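Local coordinates for protein glycerol dehydrogenase (Bacillus coagulans, PDB 6CSJ) that probably oxidises glycerol and related polyols with NAD and, in this doubly substituted form, has acquired D-lactate dehydrogenase activity, at residues K3-P8 against R194-A199; S9-G14 against V150-K155; L164-M169 against L301-P306; K204-T209 against Y239-G244. The protein carries 2 engineered substitutions. All coordinates share one frame; numbering follows the deposited sequence.

Interaction 1. Residues K3-P8 against R194-A199; sequences KIITSP and RVTEAA
Lys3 meets the flat guanidinium of Arg194 through its CE methylene, which approaches obliquely and lies 4.1 Å from Arg194 NH2. Lys3 NZ is 4.3 Å from the same NH2, so two like charges sit close and probably repel. The guanidinium is held from elsewhere: NH1 bonds Asn186 OD1 and NH2 bonds Met1 O. Ile4 N gives a weak bond to Arg194 O, 3.4 Å. Water 2 reinforces it by donating to both Ile4 O and Arg194 O. Water 1 donates to Ile4 O and accepts from Thr196 N. The side chains meet mainly through carbon atoms; Thr196 OG1 also lies 3.7 Å from Ile5 CB. Thr196 CG2 lies 3.9 Å from Lys3 CB. The Ile5 and Thr196 side chains cross at about a right angle. CG1 of Ile5 is anti to the backbone N (chi1 -176°), and CD1 beyond it reaches Ala198 CB at 3.8 Å. Thr196, the N-cap residue of helix 197-221, accepts from Ala199 N through OG1 at 3.1 Å. The motif is a single beta bridge, Lys3 with Arg194, joined to a capped helix start: the N-terminal arm is laid against the helical part of the chain just before it enters strand 10-14.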
loop_
_atom_site.group_PDB
_atom_site.type_symbol
_atom_site.label_atom_id
_atom_site.label_comp_id
_atom_site.label_asym_id
_atom_site.label_seq_id
_atom_site.Cartn_x
_atom_site.Cartn_y
_atom_site.Cartn_z
ATOM N N LYS A 3 -23.402 -3.284 5.107
ATOM C CA LYS A 3 -22.080 -3.826 4.745
ATOM C C LYS A 3 -21.721 -3.296 3.352
ATOM O O LYS A 3 -22.580 -3.253 2.459
ATOM C CB LYS A 3 -22.083 -5.354 4.736
ATOM C CG LYS A 3 -22.421 -6.011 6.087
ATOM C CD LYS A 3 -22.948 -7.446 5.950
ATOM C CE LYS A 3 -24.293 -7.756 6.686
ATOM N NZ LYS A 3 -25.326 -6.806 6.145
ATOM N N ILE A 4 -20.467 -2.867 3.184
ATOM C CA ILE A 4 -19.978 -2.356 1.907
ATOM C C ILE A 4 -18.635 -3.004 1.575
ATOM O O ILE A 4 -17.763 -3.140 2.443
ATOM C CB ILE A 4 -19.818 -0.809 1.905
ATOM C CG1 ILE A 4 -21.140 -0.122 2.294
ATOM C CG2 ILE A 4 -19.353 -0.315 0.532
ATOM C CD1 ILE A 4 -21.037 1.388 2.458
ATOM N N ILE A 5 -18.486 -3.402 0.310
ATOM C CA ILE A 5 -17.180 -3.767 -0.261
ATOM C C ILE A 5 -17.021 -2.933 -1.524
ATOM O O ILE A 5 -17.958 -2.807 -2.320
ATOM C CB ILE A 5 -17.019 -5.292 -0.534
ATOM C CG1 ILE A 5 -15.599 -5.610 -1.034
ATOM C CG2 ILE A 5 -18.057 -5.833 -1.515
ATOM C CD1 ILE A 5 -15.268 -7.092 -1.043
ATOM N N THR A 6 -15.847 -2.325 -1.660
ATOM C CA THR A 6 -15.511 -1.498 -2.804
ATOM C C THR A 6 -14.306 -2.085 -3.527
ATOM O O THR A 6 -13.509 -2.811 -2.934
ATOM C CB THR A 6 -15.182 -0.057 -2.392
ATOM O OG1 THR A 6 -13.946 -0.039 -1.680
ATOM C CG2 THR A 6 -16.276 0.523 -1.528
ATOM N N SER A 7 -14.178 -1.738 -4.807
ATOM C CA SER A 7 -13.140 -2.310 -5.655
ATOM C C SER A 7 -12.851 -1.417 -6.857
ATOM O O SER A 7 -13.728 -0.659 -7.306
ATOM C CB SER A 7 -13.610 -3.695 -6.142
ATOM O OG SER A 7 -12.719 -4.294 -7.068
ATOM N N PRO A 8 -11.621 -1.517 -7.402
ATOM C CA PRO A 8 -11.432 -1.080 -8.783
ATOM C C PRO A 8 -12.386 -1.827 -9.689
ATOM O O PRO A 8 -12.793 -2.934 -9.368
ATOM C CB PRO A 8 -9.988 -1.479 -9.099
ATOM C CG PRO A 8 -9.328 -1.643 -7.779
ATOM C CD PRO A 8 -10.387 -2.066 -6.816
ATOM N N ARG A 194 -19.889 -1.888 7.585
ATOM C CA ARG A 194 -19.331 -3.058 8.258
ATOM C C ARG A 194 -18.716 -4.038 7.242
ATOM O O ARG A 194 -18.864 -3.873 6.021
ATOM C CB ARG A 194 -20.403 -3.717 9.154
ATOM C CG ARG A 194 -20.869 -2.783 10.262
ATOM C CD ARG A 194 -21.730 -3.476 11.304
ATOM N NE ARG A 194 -22.913 -4.066 10.693
ATOM C CZ ARG A 194 -23.347 -5.327 10.838
ATOM N NH1 ARG A 194 -22.750 -6.204 11.643
ATOM N NH2 ARG A 194 -24.463 -5.702 10.199
ATOM N N VAL A 195 -18.026 -5.046 7.770
ATOM C CA VAL A 195 -17.170 -5.921 6.970
ATOM C C VAL A 195 -17.963 -7.055 6.315
ATOM O O VAL A 195 -18.638 -7.818 6.988
ATOM C CB VAL A 195 -16.014 -6.495 7.810
ATOM C CG1 VAL A 195 -15.143 -7.439 6.980
ATOM C CG2 VAL A 195 -15.164 -5.373 8.404
ATOM N N THR A 196 -17.861 -7.148 4.987
ATOM C CA THR A 196 -18.436 -8.266 4.225
ATOM C C THR A 196 -17.647 -9.559 4.450
ATOM O O THR A 196 -16.464 -9.527 4.817
ATOM C CB THR A 196 -18.437 -7.986 2.705
ATOM O OG1 THR A 196 -17.093 -7.713 2.254
ATOM C CG2 THR A 196 -19.347 -6.808 2.373
ATOM N N GLU A 197 -18.305 -10.690 4.195
ATOM C CA GLU A 197 -17.631 -11.982 4.172
ATOM C C GLU A 197 -16.563 -12.046 3.065
ATOM O O GLU A 197 -15.477 -12.613 3.272
ATOM C CB GLU A 197 -18.647 -13.118 4.006
ATOM C CG GLU A 197 -19.621 -13.271 5.173
ATOM C CD GLU A 197 -18.922 -13.335 6.538
ATOM O OE1 GLU A 197 -17.913 -14.063 6.686
ATOM O OE2 GLU A 197 -19.368 -12.629 7.469
ATOM N N ALA A 198 -16.858 -11.432 1.911
ATOM C CA ALA A 198 -15.891 -11.340 0.814
ATOM C C ALA A 198 -14.573 -10.682 1.252
ATOM O O ALA A 198 -13.498 -11.213 0.977
ATOM C CB ALA A 198 -16.487 -10.594 -0.368
ATOM N N ALA A 199 -14.653 -9.556 1.954
ATOM C CA ALA A 199 -13.441 -8.813 2.333
ATOM C C ALA A 199 -12.563 -9.546 3.349
ATOM O O ALA A 199 -11.331 -9.543 3.231
ATOM C CB ALA A 199 -13.806 -7.427 2.856
HETATM O O HOH W 1 -16.394 -5.297 3.232
HETATM O O HOH W 2 -17.478 -1.968 4.767
#

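Interaction 2. Residues S9-G14 against V150-K155; sequences SKFIQG and VIMDTK
Phe11, Ile12, Gln13 and Gly14 pair with Val150, Ile151, Met152 and Asp153 as parallel strands, their axes 4.7 Å apart at closest approach and 6° between their directions. Backbone bonds alternate: Lys10 O takes Val150 N, Val150 O takes Ile12 N, Ile12 O takes Met152 N, and Met152 O takes Gly14 N. A fifth bond runs from Thr154 N to Gly14 O, 3.1 Å. Its donor stands well above the carbonyl plane, where the chain turns into helix 154-158. Phe11, Gln13, Val150 and Met152 share one face. The Phe11 ring brings CE2 to 3.5 Å from Met152 CG, and CD2 to 3.9 Å from Val150 CG1. Met152 SD lies 5.5 Å from the ring centroid, an oblique Met-aromatic contact. Strand 10-14 is an edge strand of the six-stranded parallel sheet, beside 149-153. Such a sheet forms the Rossmann-like N-terminal domain of iron-containing alcohol dehydrogenases, which in this family binds the nucleotide. Ile12 and Ile151 lie side by side on the other face, pointing the same way, with Ile12 CD1 4.1 Å from Ile151 CG1. Tyr24 of helix 21-28 packs on both. Gln13 is extended, CG anti to the backbone N (chi1 -180°). Its CG meets Thr154 CG2 at 3.7 Å, and the two side chains cross at about a right angle. Gln13 NE2 bonds Glu231 O, and Thr154 OG1 bonds Glu231 OE2. Asp153 is the N-cap of helix 154-158. Its OD2 accepts from Leu18 N; OD1 accepts from Asp16 N and Val156 N, and weakly from Lys155 N (3.3 Å).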
loop_
_atom_site.group_PDB
_atom_site.type_symbol
_atom_site.label_atom_id
_atom_site.label_comp_id
_atom_site.label_asym_id
_atom_site.label_seq_id
_atom_site.Cartn_x
_atom_site.Cartn_y
_atom_site.Cartn_z
ATOM N N SER A 9 -12.773 -1.210 -10.796
ATOM C CA SER A 9 -13.679 -1.853 -11.739
ATOM C C SER A 9 -12.998 -3.051 -12.411
ATOM O O SER A 9 -13.655 -4.047 -12.701
ATOM C CB SER A 9 -14.189 -0.866 -12.779
ATOM O OG SER A 9 -15.216 -1.483 -13.542
ATOM N N LYS A 10 -11.692 -2.939 -12.650
ATOM C CA LYS A 10 -10.889 -4.039 -13.169
ATOM C C LYS A 10 -9.506 -4.019 -12.529
ATOM O O LYS A 10 -8.912 -2.949 -12.370
ATOM C CB LYS A 10 -10.727 -3.950 -14.690
ATOM C CG LYS A 10 -12.020 -3.835 -15.483
ATOM C CD LYS A 10 -11.788 -4.144 -16.952
ATOM C CE LYS A 10 -12.946 -3.689 -17.827
ATOM N NZ LYS A 10 -14.278 -4.248 -17.479
ATOM N N PHE A 11 -9.012 -5.202 -12.155
ATOM C CA PHE A 11 -7.630 -5.369 -11.721
ATOM C C PHE A 11 -6.989 -6.362 -12.690
ATOM O O PHE A 11 -7.477 -7.484 -12.844
ATOM C CB PHE A 11 -7.536 -5.827 -10.256
ATOM C CG PHE A 11 -6.172 -6.309 -9.860
ATOM C CD1 PHE A 11 -5.849 -7.642 -9.995
ATOM C CD2 PHE A 11 -5.201 -5.436 -9.368
ATOM C CE1 PHE A 11 -4.575 -8.110 -9.673
ATOM C CE2 PHE A 11 -3.952 -5.892 -9.004
ATOM C CZ PHE A 11 -3.631 -7.229 -9.163
ATOM N N ILE A 12 -5.896 -5.932 -13.323
ATOM C CA ILE A 12 -5.313 -6.602 -14.492
ATOM C C ILE A 12 -3.831 -6.845 -14.225
ATOM O O ILE A 12 -3.098 -5.903 -13.905
ATOM C CB ILE A 12 -5.477 -5.699 -15.731
ATOM C CG1 ILE A 12 -6.957 -5.546 -16.093
ATOM C CG2 ILE A 12 -4.685 -6.220 -16.935
ATOM C CD1 ILE A 12 -7.269 -4.204 -16.709
ATOM N N GLN A 13 -3.388 -8.093 -14.358
ATOM C CA GLN A 13 -2.019 -8.454 -13.995
ATOM C C GLN A 13 -1.410 -9.443 -14.983
ATOM O O GLN A 13 -2.060 -10.405 -15.394
ATOM C CB GLN A 13 -1.996 -9.044 -12.579
ATOM C CG GLN A 13 -0.612 -9.452 -12.084
ATOM C CD GLN A 13 -0.628 -10.047 -10.695
ATOM O OE1 GLN A 13 -1.374 -9.605 -9.830
ATOM N NE2 GLN A 13 0.205 -11.052 -10.474
ATOM N N GLY A 14 -0.148 -9.215 -15.319
ATOM C CA GLY A 14 0.579 -10.067 -16.242
ATOM C C GLY A 14 1.885 -9.428 -16.686
ATOM O O GLY A 14 2.081 -8.224 -16.501
ATOM N N VAL A 150 -6.740 -0.945 -12.305
ATOM C CA VAL A 150 -5.396 -1.100 -11.784
ATOM C C VAL A 150 -4.685 -2.117 -12.687
ATOM O O VAL A 150 -5.222 -3.201 -12.920
ATOM C CB VAL A 150 -5.410 -1.597 -10.326
ATOM C CG1 VAL A 150 -3.990 -1.741 -9.789
ATOM C CG2 VAL A 150 -6.235 -0.646 -9.468
ATOM N N ILE A 151 -3.499 -1.759 -13.189
ATOM C CA ILE A 151 -2.734 -2.603 -14.109
ATOM C C ILE A 151 -1.347 -2.905 -13.543
ATOM O O ILE A 151 -0.581 -1.981 -13.289
ATOM C CB ILE A 151 -2.602 -1.948 -15.505
ATOM C CG1 ILE A 151 -3.993 -1.852 -16.157
ATOM C CG2 ILE A 151 -1.647 -2.755 -16.402
ATOM C CD1 ILE A 151 -4.015 -1.153 -17.494
ATOM N N MET A 152 -1.031 -4.195 -13.373
ATOM C CA MET A 152 0.246 -4.635 -12.809
ATOM C C MET A 152 1.095 -5.325 -13.891
ATOM O O MET A 152 0.834 -6.475 -14.270
ATOM C CB MET A 152 0.020 -5.600 -11.627
ATOM C CG MET A 152 -0.916 -5.105 -10.538
ATOM S SD MET A 152 -0.496 -3.502 -9.823
ATOM C CE MET A 152 0.892 -3.909 -8.763
ATOM N N ASP A 153 2.098 -4.606 -14.393
ATOM C CA ASP A 153 3.062 -5.159 -15.341
ATOM C C ASP A 153 4.143 -5.834 -14.521
ATOM O O ASP A 153 5.047 -5.174 -13.999
ATOM C CB ASP A 153 3.650 -4.058 -16.232
ATOM C CG ASP A 153 4.434 -4.606 -17.428
ATOM O OD1 ASP A 153 5.194 -5.590 -17.279
ATOM O OD2 ASP A 153 4.275 -4.038 -18.527
ATOM N N THR A 154 4.039 -7.152 -14.394
ATOM C CA THR A 154 4.904 -7.904 -13.488
ATOM C C THR A 154 6.359 -7.917 -13.945
ATOM O O THR A 154 7.261 -8.029 -13.117
ATOM C CB THR A 154 4.391 -9.337 -13.300
ATOM O OG1 THR A 154 4.278 -9.983 -14.564
ATOM C CG2 THR A 154 3.032 -9.303 -12.649
ATOM N N LYS A 155 6.586 -7.779 -15.254
ATOM C CA LYS A 155 7.933 -7.686 -15.804
ATOM C C LYS A 155 8.599 -6.386 -15.379
ATOM O O LYS A 155 9.735 -6.391 -14.929
ATOM C CB LYS A 155 7.897 -7.780 -17.335
ATOM C CG LYS A 155 9.259 -7.940 -17.990
ATOM C CD LYS A 155 9.218 -7.561 -19.473
ATOM C CE LYS A 155 10.491 -7.983 -20.175
ATOM N NZ LYS A 155 10.278 -8.120 -21.642
#

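Interaction 3. Residues L164-M169 against L301-P306; sequences LLVSGM and LSVGLP
Val166 and Leu305 make an apolar contact, sliding past each other in opposite directions. Val166 CG1 is 3.7 Å from Leu305 CD2. Val166 CG1 also lies 3.8 Å from Leu305 CG, so one methyl meets the branch point as well as a tip. With CG1 anti to the backbone N (chi1 170°), that methyl is the one that meets both Leu305 and Val303. Val166 CG1 faces Val303 CG2 at 4.1 Å. Met169, one helical turn after Val166, adds its sulfur: SD lies 4.2 Å from Val303 CG1. A second kind of contact sets methyls against carbonyl oxygens. Val166 CG1 comes within 3.4 Å of Val303 O. Val166 CG2 lies 3.7 Å from Val303 O. In return Leu305 CD2 sits 3.5 Å from Val166 O. These are close van der Waals contacts. The polar contacts lie outside the pair. Val303 O accepts a hydrogen bond from Lys218 NZ of helix 197-221, and the Val166 side chain touches that lysine too. The backbone shapes the site. Helix 290-303 ends at Val303, and Gly304 leaves it with positive phi (91°). The chain then turns, and Leu305 packs against helix 162-173. Phe299, one turn before Val303, touches both Met169 and Leu305. The contact thus joins the middle of helix 162-173 to the exit of helix 290-303 within the all-helical part of the chain. Its chemistry implies fit by shape: branched methyls and a sulfur fill the interface, and the carbonyl of buried Val303 has its bond supplied by a lysine from a third helix.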
loop_
_atom_site.group_PDB
_atom_site.type_symbol
_atom_site.label_atom_id
_atom_site.label_comp_id
_atom_site.label_asym_id
_atom_site.label_seq_id
_atom_site.Cartn_x
_atom_site.Cartn_y
_atom_site.Cartn_z
ATOM N N LEU A 164 11.721 -3.579 -1.989
ATOM C CA LEU A 164 10.399 -2.993 -2.204
ATOM C C LEU A 164 9.280 -4.035 -2.267
ATOM O O LEU A 164 8.179 -3.782 -1.767
ATOM C CB LEU A 164 10.388 -2.112 -3.455
ATOM C CG LEU A 164 11.093 -0.748 -3.308
ATOM C CD1 LEU A 164 11.363 -0.133 -4.677
ATOM C CD2 LEU A 164 10.281 0.223 -2.441
ATOM N N LEU A 165 9.543 -5.191 -2.872
ATOM C CA LEU A 165 8.546 -6.268 -2.918
ATOM C C LEU A 165 8.328 -6.836 -1.510
ATOM O O LEU A 165 7.185 -7.093 -1.106
ATOM C CB LEU A 165 8.962 -7.395 -3.881
ATOM C CG LEU A 165 7.869 -8.443 -4.147
ATOM C CD1 LEU A 165 6.731 -7.870 -4.985
ATOM C CD2 LEU A 165 8.457 -9.662 -4.828
ATOM N N VAL A 166 9.432 -7.007 -0.780
ATOM C CA VAL A 166 9.404 -7.497 0.600
ATOM C C VAL A 166 8.639 -6.516 1.494
ATOM O O VAL A 166 7.811 -6.940 2.305
ATOM C CB VAL A 166 10.831 -7.742 1.143
ATOM C CG1 VAL A 166 10.822 -8.010 2.642
ATOM C CG2 VAL A 166 11.465 -8.926 0.414
ATOM N N SER A 167 8.896 -5.220 1.324
ATOM C CA SER A 167 8.149 -4.199 2.053
ATOM C C SER A 167 6.634 -4.311 1.805
ATOM O O SER A 167 5.843 -4.148 2.731
ATOM C CB SER A 167 8.645 -2.794 1.705
ATOM O OG SER A 167 8.117 -1.839 2.611
ATOM N N GLY A 168 6.248 -4.614 0.571
ATOM C CA GLY A 168 4.853 -4.903 0.242
ATOM C C GLY A 168 4.281 -6.124 0.942
ATOM O O GLY A 168 3.092 -6.161 1.239
ATOM N N MET A 169 5.131 -7.118 1.195
ATOM C CA MET A 169 4.754 -8.282 2.012
ATOM C C MET A 169 4.472 -7.860 3.459
ATOM O O MET A 169 3.524 -8.349 4.075
ATOM C CB MET A 169 5.824 -9.387 1.978
ATOM C CG MET A 169 6.167 -9.932 0.595
ATOM S SD MET A 169 7.503 -11.146 0.687
ATOM C CE MET A 169 8.081 -11.215 -1.015
ATOM N N LEU A 301 11.534 -12.971 9.594
ATOM C CA LEU A 301 12.966 -13.301 9.552
ATOM C C LEU A 301 13.379 -13.987 8.245
ATOM O O LEU A 301 14.460 -13.715 7.747
ATOM C CB LEU A 301 13.375 -14.158 10.755
ATOM C CG LEU A 301 13.290 -13.459 12.105
ATOM C CD1 LEU A 301 13.473 -14.468 13.225
ATOM C CD2 LEU A 301 14.304 -12.314 12.222
ATOM N N SER A 302 12.517 -14.835 7.687
ATOM C CA SER A 302 12.825 -15.522 6.425
ATOM C C SER A 302 12.962 -14.582 5.232
ATOM O O SER A 302 13.766 -14.851 4.356
ATOM C CB SER A 302 11.790 -16.624 6.111
ATOM O OG SER A 302 10.577 -16.090 5.609
ATOM N N VAL A 303 12.182 -13.498 5.193
ATOM C CA VAL A 303 12.199 -12.553 4.054
ATOM C C VAL A 303 12.905 -11.224 4.321
ATOM O O VAL A 303 13.068 -10.433 3.395
ATOM C CB VAL A 303 10.777 -12.266 3.490
ATOM C CG1 VAL A 303 10.135 -13.546 2.996
ATOM C CG2 VAL A 303 9.872 -11.583 4.508
ATOM N N GLY A 304 13.316 -10.971 5.566
ATOM C CA GLY A 304 14.084 -9.764 5.913
ATOM C C GLY A 304 13.240 -8.577 6.347
ATOM O O GLY A 304 13.666 -7.441 6.201
ATOM N N LEU A 305 12.053 -8.844 6.894
ATOM C CA LEU A 305 11.207 -7.806 7.478
ATOM C C LEU A 305 11.623 -7.570 8.941
ATOM O O LEU A 305 12.069 -8.496 9.613
ATOM C CB LEU A 305 9.729 -8.223 7.406
ATOM C CG LEU A 305 9.083 -8.117 6.023
ATOM C CD1 LEU A 305 7.705 -8.757 6.036
ATOM C CD2 LEU A 305 8.998 -6.670 5.553
ATOM N N PRO A 306 11.474 -6.332 9.441
ATOM C CA PRO A 306 11.866 -6.034 10.824
ATOM C C PRO A 306 10.917 -6.628 11.881
ATOM O O PRO A 306 9.697 -6.606 11.700
ATOM C CB PRO A 306 11.838 -4.501 10.862
ATOM C CG PRO A 306 10.839 -4.125 9.834
ATOM C CD PRO A 306 10.996 -5.126 8.739
#

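Interaction 4. Residues K204-T209 against Y239-G244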
loop_
_atom_site.group_PDB
_atom_site.type_symbol
_atom_site.label_atom_id
_atom_site.label_comp_id
_atom_site.label_asym_id
_atom_site.label_seq_id
_atom_site.Cartn_x
_atom_site.Cartn_y
_atom_site.Cartn_z
ATOM N N LYS A 204 -7.848 -12.889 4.574
ATOM C CA LYS A 204 -7.319 -14.182 5.042
ATOM C C LYS A 204 -6.438 -14.833 3.957
ATOM O O LYS A 204 -5.318 -15.283 4.235
ATOM C CB LYS A 204 -8.495 -15.091 5.489
ATOM C CG LYS A 204 -8.196 -16.531 5.900
ATOM C CD LYS A 204 -7.210 -16.642 7.042
ATOM C CE LYS A 204 -6.892 -18.090 7.393
ATOM N NZ LYS A 204 -5.590 -18.152 8.125
ATOM N N LEU A 205 -6.928 -14.852 2.718
ATOM C CA LEU A 205 -6.126 -15.356 1.597
ATOM C C LEU A 205 -4.832 -14.554 1.427
ATOM O O LEU A 205 -3.796 -15.124 1.096
ATOM C CB LEU A 205 -6.926 -15.345 0.300
ATOM C CG LEU A 205 -6.219 -15.885 -0.951
ATOM C CD1 LEU A 205 -5.932 -17.381 -0.852
ATOM C CD2 LEU A 205 -7.064 -15.563 -2.176
ATOM N N CYS A 206 -4.902 -13.244 1.658
ATOM C CA CYS A 206 -3.726 -12.388 1.603
ATOM C C CYS A 206 -2.648 -12.903 2.554
ATOM O O CYS A 206 -1.533 -13.174 2.118
ATOM C CB CYS A 206 -4.082 -10.923 1.918
ATOM S SG CYS A 206 -2.658 -9.801 1.900
ATOM N N TYR A 207 -3.006 -13.069 3.829
ATOM C CA TYR A 207 -2.088 -13.582 4.858
ATOM C C TYR A 207 -1.513 -14.958 4.499
ATOM O O TYR A 207 -0.299 -15.154 4.523
ATOM C CB TYR A 207 -2.780 -13.664 6.241
ATOM C CG TYR A 207 -1.872 -14.243 7.310
ATOM C CD1 TYR A 207 -0.809 -13.497 7.830
ATOM C CD2 TYR A 207 -2.031 -15.557 7.751
ATOM C CE1 TYR A 207 0.038 -14.029 8.784
ATOM C CE2 TYR A 207 -1.178 -16.104 8.712
ATOM C CZ TYR A 207 -0.149 -15.340 9.220
ATOM O OH TYR A 207 0.689 -15.889 10.151
ATOM N N ASP A 208 -2.396 -15.894 4.179
ATOM C CA ASP A 208 -1.997 -17.249 3.790
ATOM C C ASP A 208 -1.020 -17.266 2.612
ATOM O O ASP A 208 -0.083 -18.070 2.603
ATOM C CB ASP A 208 -3.218 -18.092 3.414
ATOM C CG ASP A 208 -4.110 -18.414 4.602
ATOM O OD1 ASP A 208 -3.701 -18.208 5.753
ATOM O OD2 ASP A 208 -5.246 -18.880 4.373
ATOM N N THR A 209 -1.251 -16.391 1.634
ATOM C CA THR A 209 -0.381 -16.279 0.462
ATOM C C THR A 209 1.013 -15.764 0.851
ATOM O O THR A 209 2.007 -16.257 0.335
ATOM C CB THR A 209 -1.002 -15.379 -0.644
ATOM O OG1 THR A 209 -2.304 -15.867 -1.000
ATOM C CG2 THR A 209 -0.139 -15.357 -1.885
ATOM N N TYR A 239 -4.105 -6.419 -4.830
ATOM C CA TYR A 239 -5.555 -6.577 -4.818
ATOM C C TYR A 239 -6.051 -7.101 -3.472
ATOM O O TYR A 239 -6.856 -6.449 -2.822
ATOM C CB TYR A 239 -6.043 -7.481 -5.945
ATOM C CG TYR A 239 -7.545 -7.427 -6.125
ATOM C CD1 TYR A 239 -8.126 -6.376 -6.822
ATOM C CD2 TYR A 239 -8.389 -8.399 -5.596
ATOM C CE1 TYR A 239 -9.495 -6.267 -6.978
ATOM C CE2 TYR A 239 -9.780 -8.309 -5.776
ATOM C CZ TYR A 239 -10.316 -7.228 -6.468
ATOM O OH TYR A 239 -11.669 -7.084 -6.663
ATOM N N LEU A 240 -5.549 -8.262 -3.058
ATOM C CA LEU A 240 -6.041 -8.935 -1.851
ATOM C C LEU A 240 -5.888 -8.050 -0.613
ATOM O O LEU A 240 -6.844 -7.879 0.155
ATOM C CB LEU A 240 -5.304 -10.255 -1.603
ATOM C CG LEU A 240 -5.274 -11.328 -2.688
ATOM C CD1 LEU A 240 -4.576 -12.584 -2.175
ATOM C CD2 LEU A 240 -6.683 -11.638 -3.175
ATOM N N SER A 241 -4.684 -7.506 -0.430
ATOM C CA SER A 241 -4.396 -6.605 0.680
ATOM C C SER A 241 -5.133 -5.258 0.546
ATOM O O SER A 241 -5.536 -4.676 1.552
ATOM C CB SER A 241 -2.891 -6.344 0.773
ATOM O OG SER A 241 -2.588 -5.474 1.846
ATOM N N GLY A 242 -5.275 -4.764 -0.687
ATOM C CA GLY A 242 -5.993 -3.526 -0.960
ATOM C C GLY A 242 -7.470 -3.582 -0.612
ATOM O O GLY A 242 -7.968 -2.725 0.125
ATOM N N ILE A 243 -8.166 -4.594 -1.124
ATOM C CA ILE A 243 -9.590 -4.791 -0.800
ATOM C C ILE A 243 -9.727 -5.202 0.675
ATOM O O ILE A 243 -10.624 -4.730 1.383
ATOM C CB ILE A 243 -10.285 -5.846 -1.709
ATOM C CG1 ILE A 243 -10.086 -5.535 -3.207
ATOM C CG2 ILE A 243 -11.774 -5.946 -1.387
ATOM C CD1 ILE A 243 -10.299 -4.089 -3.607
ATOM N N GLY A 244 -8.823 -6.067 1.131
ATOM C CA GLY A 244 -8.826 -6.547 2.503
ATOM C C GLY A 244 -8.725 -5.445 3.537
ATOM O O GLY A 244 -9.447 -5.472 4.529
#
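This contact is a helix-helix crossing in the all-helical part of the chain, the C-terminal domain of the iron-containing alcohol dehydrogenase fold. Cys206 and Leu240 stand at its centre, with CA atoms 5.4 Å apart. The segments 204-209 and 239-244 run roughly antiparallel, with a crossing angle of -142° and axes 8.6 Å apart. Where the backbones come nearest, CB meets CB: Cys206 CB is 3.8 Å from Leu240 CB. Cys206 SG is anti to the backbone N (chi1 179°). From there the sulfur reaches Ser241 CB at 3.6 Å, with Ser241 CA a little further off. Ala172 of helix 162-173 touches both Cys206 and Ser241, so helix 162-173 also packs here. The hydroxyl of Ser241 is used elsewhere: OG bonds Thr175 OG1 and Asn121 ND2. Leu240 also meets Leu205. The two side chains cross obliquely. Leu240 CD1 is 3.9 Å from Leu205 CD2, and CD1 also touches Cys206 CA. Leu202, one turn earlier on helix 197-221, packs on Leu240 as well. Thr209 meets the Leu240 side chain at about a right angle, its OG1 4.2 Å from CD1. On helix 197-221 itself, Lys204 NZ forms a salt bridge to Asp208 OD1, taken on the syn lone pair, and the lysine also makes a cation-pi contact with Tyr176. Thr209 OG1 bonds back to Leu205 O at 2.7 Å. That oxygen also accepts from Thr209 N, and the two donors reach it from opposite faces of its carbonyl plane.

How the interactions relate
Residues 3-8 run into 9-14, and both halves of interaction 2 lie between those of interaction 1. Pro8 CG packs on Val150 CG2 at 3.7 Å, though the two centres are about 21 Å apart. Interaction 1 also touches interaction 4, with centres about 13 Å apart. There Ser7 OG meets Tyr239 OH in a probable hydrogen bond, and Ile5 and Pro8 pack on Ile243. Interactions 1 and 4 both use helix 197-221. Tyr239 also packs on Phe11, so helix 228-248 ties interaction 2 to interaction 4. Interaction 3 touches none; its nearest atoms lie about 6 Å from interaction 4. In sequence, 204-209 and 239-244 fall between 164-169 and 301-306. Together they link the sheet to the helical part.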